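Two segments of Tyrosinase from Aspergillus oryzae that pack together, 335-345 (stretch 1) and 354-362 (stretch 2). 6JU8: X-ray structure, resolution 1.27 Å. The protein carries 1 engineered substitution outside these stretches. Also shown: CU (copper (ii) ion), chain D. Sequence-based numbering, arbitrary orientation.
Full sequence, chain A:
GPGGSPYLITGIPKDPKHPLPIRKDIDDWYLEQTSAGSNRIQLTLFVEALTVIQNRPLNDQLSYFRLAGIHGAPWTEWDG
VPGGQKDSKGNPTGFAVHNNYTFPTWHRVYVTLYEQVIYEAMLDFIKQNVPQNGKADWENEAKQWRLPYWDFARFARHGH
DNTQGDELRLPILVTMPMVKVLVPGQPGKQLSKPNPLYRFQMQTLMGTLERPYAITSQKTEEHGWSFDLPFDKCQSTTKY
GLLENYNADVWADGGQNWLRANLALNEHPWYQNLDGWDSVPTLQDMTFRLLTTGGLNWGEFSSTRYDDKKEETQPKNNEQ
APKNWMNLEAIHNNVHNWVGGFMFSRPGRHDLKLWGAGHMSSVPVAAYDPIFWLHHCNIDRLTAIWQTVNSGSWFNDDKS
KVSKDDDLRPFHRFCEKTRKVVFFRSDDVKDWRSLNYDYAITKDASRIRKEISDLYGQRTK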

# COMPACT_ATOMS: atom_id res chain seq x y z
N VAL A 335 12.63 -7.27 14.51
CA VAL A 335 11.34 -6.61 14.28
C VAL A 335 11.51 -5.45 13.32
O VAL A 335 10.69 -5.26 12.42
CB VAL A 335 10.71 -6.18 15.62
CG1 VAL A 335 9.45 -5.38 15.35
CG2 VAL A 335 10.41 -7.41 16.46
N HIS A 336 12.59 -4.66 13.42
CA HIS A 336 12.87 -3.63 12.42
C HIS A 336 12.87 -4.22 11.00
O HIS A 336 12.25 -3.68 10.08
CB HIS A 336 14.24 -3.00 12.67
CG HIS A 336 14.27 -1.79 13.54
ND1 HIS A 336 13.86 -0.55 13.08
CD2 HIS A 336 14.69 -1.58 14.81
CE1 HIS A 336 14.03 0.36 14.02
NE2 HIS A 336 14.50 -0.24 15.10
N ASN A 337 13.58 -5.34 10.83
CA ASN A 337 13.66 -5.95 9.50
C ASN A 337 12.28 -6.37 9.01
O ASN A 337 11.93 -6.18 7.83
CB ASN A 337 14.57 -7.18 9.53
CG ASN A 337 16.04 -6.79 9.64
OD1 ASN A 337 16.42 -5.66 9.34
ND2 ASN A 337 16.83 -7.77 10.05
N TRP A 338 11.51 -6.99 9.90
CA TRP A 338 10.22 -7.58 9.48
C TRP A 338 9.19 -6.51 9.19
O TRP A 338 8.32 -6.71 8.36
CB TRP A 338 9.71 -8.57 10.55
CG TRP A 338 10.68 -9.68 10.80
CD1 TRP A 338 11.67 -10.13 9.98
CD2 TRP A 338 10.73 -10.47 11.99
NE1 TRP A 338 12.34 -11.16 10.60
CE2 TRP A 338 11.78 -11.39 11.83
CE3 TRP A 338 9.99 -10.51 13.19
CZ2 TRP A 338 12.14 -12.33 12.80
CZ3 TRP A 338 10.35 -11.44 14.14
CH2 TRP A 338 11.40 -12.35 13.95
N VAL A 339 9.28 -5.35 9.86
CA VAL A 339 8.35 -4.25 9.57
C VAL A 339 8.74 -3.55 8.28
O VAL A 339 7.87 -3.22 7.46
CB VAL A 339 8.35 -3.23 10.72
CG1 VAL A 339 7.55 -1.98 10.37
CG2 VAL A 339 7.75 -3.87 11.98
N GLY A 340 10.03 -3.28 8.09
CA GLY A 340 10.48 -2.42 7.01
C GLY A 340 10.63 -3.13 5.68
O GLY A 340 10.49 -2.50 4.63
N GLY A 341 10.98 -4.41 5.74
CA GLY A 341 11.38 -5.15 4.55
C GLY A 341 12.90 -5.12 4.45
O GLY A 341 13.49 -4.04 4.48
N PHE A 342 13.48 -6.31 4.36
CA PHE A 342 14.92 -6.47 4.50
C PHE A 342 15.59 -7.08 3.28
O PHE A 342 16.78 -7.44 3.37
CB PHE A 342 15.25 -7.30 5.78
CG PHE A 342 14.56 -8.64 5.77
CD1 PHE A 342 15.23 -9.78 5.33
CD2 PHE A 342 13.25 -8.79 6.17
CE1 PHE A 342 14.59 -11.00 5.27
CE2 PHE A 342 12.58 -10.01 6.11
CZ PHE A 342 13.27 -11.12 5.68
N MET A 343 14.86 -7.23 2.17
CA MET A 343 15.41 -7.82 0.97
C MET A 343 15.15 -6.91 -0.24
O MET A 343 14.05 -6.91 -0.78
CB MET A 343 14.81 -9.19 0.67
CG MET A 343 15.31 -10.26 1.61
SD MET A 343 14.72 -11.92 1.21
CE MET A 343 13.02 -11.84 1.68
N PHE A 344 16.13 -6.11 -0.62
CA PHE A 344 16.01 -5.26 -1.80
C PHE A 344 16.27 -6.09 -3.06
O PHE A 344 15.50 -5.97 -4.00
CB PHE A 344 17.01 -4.10 -1.68
CG PHE A 344 17.16 -3.21 -2.87
CD1 PHE A 344 16.09 -2.40 -3.27
CD2 PHE A 344 18.34 -3.12 -3.60
CE1 PHE A 344 16.20 -1.52 -4.34
CE2 PHE A 344 18.47 -2.26 -4.67
CZ PHE A 344 17.40 -1.45 -5.03
N SER A 345 17.33 -6.88 -3.03
CA SER A 345 17.64 -7.74 -4.17
C SER A 345 16.69 -8.93 -4.18
O SER A 345 16.21 -9.39 -3.14
CB SER A 345 19.09 -8.19 -4.13
OG SER A 345 19.35 -9.09 -3.05
N LEU A 354 8.47 -12.69 0.66
CA LEU A 354 8.89 -11.62 1.56
C LEU A 354 9.82 -10.61 0.88
O LEU A 354 10.42 -9.79 1.57
CB LEU A 354 9.51 -12.16 2.85
CG LEU A 354 8.53 -12.74 3.88
CD1 LEU A 354 9.29 -13.29 5.08
CD2 LEU A 354 7.51 -11.69 4.33
N TRP A 355 9.90 -10.63 -0.44
CA TRP A 355 10.76 -9.66 -1.15
C TRP A 355 10.30 -8.22 -0.92
O TRP A 355 9.10 -7.94 -0.95
CB TRP A 355 10.69 -9.97 -2.64
CG TRP A 355 11.62 -9.21 -3.53
CD1 TRP A 355 12.76 -8.51 -3.23
CD2 TRP A 355 11.46 -9.11 -4.96
NE1 TRP A 355 13.33 -7.97 -4.36
CE2 TRP A 355 12.53 -8.33 -5.45
CE3 TRP A 355 10.49 -9.60 -5.85
CZ2 TRP A 355 12.66 -8.03 -6.80
CZ3 TRP A 355 10.64 -9.30 -7.21
CH2 TRP A 355 11.71 -8.52 -7.67
N GLY A 356 11.25 -7.34 -0.66
CA GLY A 356 11.10 -5.91 -0.68
C GLY A 356 11.80 -5.24 0.48
O GLY A 356 11.91 -5.83 1.57
N ALA A 357 12.27 -4.02 0.25
CA ALA A 357 12.99 -3.31 1.31
C ALA A 357 12.31 -1.98 1.65
O ALA A 357 11.59 -1.39 0.83
CB ALA A 357 14.42 -3.02 0.88
N GLY A 358 12.58 -1.49 2.84
CA GLY A 358 11.97 -0.21 3.25
C GLY A 358 12.65 0.30 4.52
O GLY A 358 13.53 -0.31 5.11
N HIS A 359 12.21 1.50 4.91
CA HIS A 359 12.95 2.33 5.84
C HIS A 359 13.25 1.63 7.16
O HIS A 359 14.37 1.76 7.67
CB HIS A 359 12.17 3.65 6.08
CG HIS A 359 12.26 4.52 4.85
ND1 HIS A 359 11.60 4.18 3.67
CD2 HIS A 359 12.91 5.67 4.58
CE1 HIS A 359 11.89 5.08 2.75
NE2 HIS A 359 12.68 6.01 3.26
N MET A 360 12.27 0.94 7.74
CA MET A 360 12.46 0.41 9.08
C MET A 360 13.61 -0.60 9.17
O MET A 360 14.10 -0.86 10.28
CB MET A 360 11.17 -0.18 9.66
CG MET A 360 10.32 0.89 10.35
SD MET A 360 10.96 1.34 11.99
CE MET A 360 10.49 -0.13 12.92
N SER A 361 14.04 -1.19 8.06
CA SER A 361 15.13 -2.17 8.18
C SER A 361 16.50 -1.54 8.11
O SER A 361 17.50 -2.26 8.26
CB SER A 361 15.04 -3.24 7.09
OG SER A 361 15.45 -2.66 5.85
N SER A 362 16.59 -0.24 7.91
CA SER A 362 17.87 0.40 7.66
C SER A 362 18.13 1.43 8.75
O SER A 362 17.43 2.45 8.87
CB SER A 362 17.80 1.06 6.27
OG SER A 362 18.95 1.86 6.07
CU CU D . 15.08 0.63 16.68
O HOH W 1 12.11 -8.17 2.79
O HOH W 2 16.93 1.94 16.54

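Three residues account for a third of the 731 Å² buried between these stretches: Met 360 (108 Å²), Met 343 (74 Å²) and Ser 361 (62 Å²). Met 360 and Ser 361 lie in the 3-10 segment of the second stretch, Met 343 in the strand of the first.

Met 360 lies in a 3-10 segment (359-361) that packs against the helix ending at Gly 340. Its CA-to-CB bond points toward the helix, and Met 360 CB comes within 3.5 Å of Gly 340 CA, with the two CA atoms 4.0 Å apart. That approach depends on glycine: an ideal CB on Gly 340 would lie 2.4 Å from Ser 361 N and 2.8 Å from Met 360 N, both clashes. The side chain is m at all three chi angles; Met 360 CG lies 4.0 Å from Val 339 CG1, an apolar contact, and Met 360 CE 3.4 Å from His 336 ND1. Met 360 SD is 4.5 Å from the His 336 ring centroid, 63° off the ring normal, an oblique sulfur-aromatic approach. The backbone of Met 360 also takes part: His 336 ND1 donates to Met 360 O (2.8 Å, 133°), which lies at the ring edge near its plane. With ND1 so engaged, His 336 NE2 binds CU at 1.9 Å, so one imidazole links the second stretch to the copper site of this tyrosinase.

Ser 361 covers the turn out of the helix. Gly 341, with phi 95°, is the first residue to leave helical geometry. Gly 341 O accepts a hydrogen bond from Gly 358 N (3.2 Å, 142°) and receives a CA-H...O contact from Ala 357 CA (3.3 Å, 145°). Ser 361 OG lies 2.8 Å from Gly 341 O and 3.1 Å from Gly 358 O; its single proton has both carbonyls within reach. A CB on Gly 341 would clash with Gly 356 O at 2.4 Å.

Beyond the turn, the two strands, 342-343 and 356-357, run antiparallel. Phe 342 and Ala 357 form the non-hydrogen-bonded pair, Met 343 and Gly 356 the hydrogen-bonded one. Gly 356 N donates to Met 343 O (2.8 Å, 131°), while the return bond from Met 343 N to Gly 356 O is weak at 3.3 Å. Water 1 reinforces this edge, accepting from Phe 342 N (2.8 Å) and donating to Leu 354 O and Gly 356 O (both 2.6 Å). Although the Met 343 CA-to-CB bond points sideways, the side chain's end comes nearer, placing Met 343 CE 3.7 Å from Leu 354 CB. Where the first strand ends, Phe 344 O accepts from Trp 355 NE1 (3.0 Å, 161°), and Phe 344 CB lies 3.8 Å from Ala 357 CB.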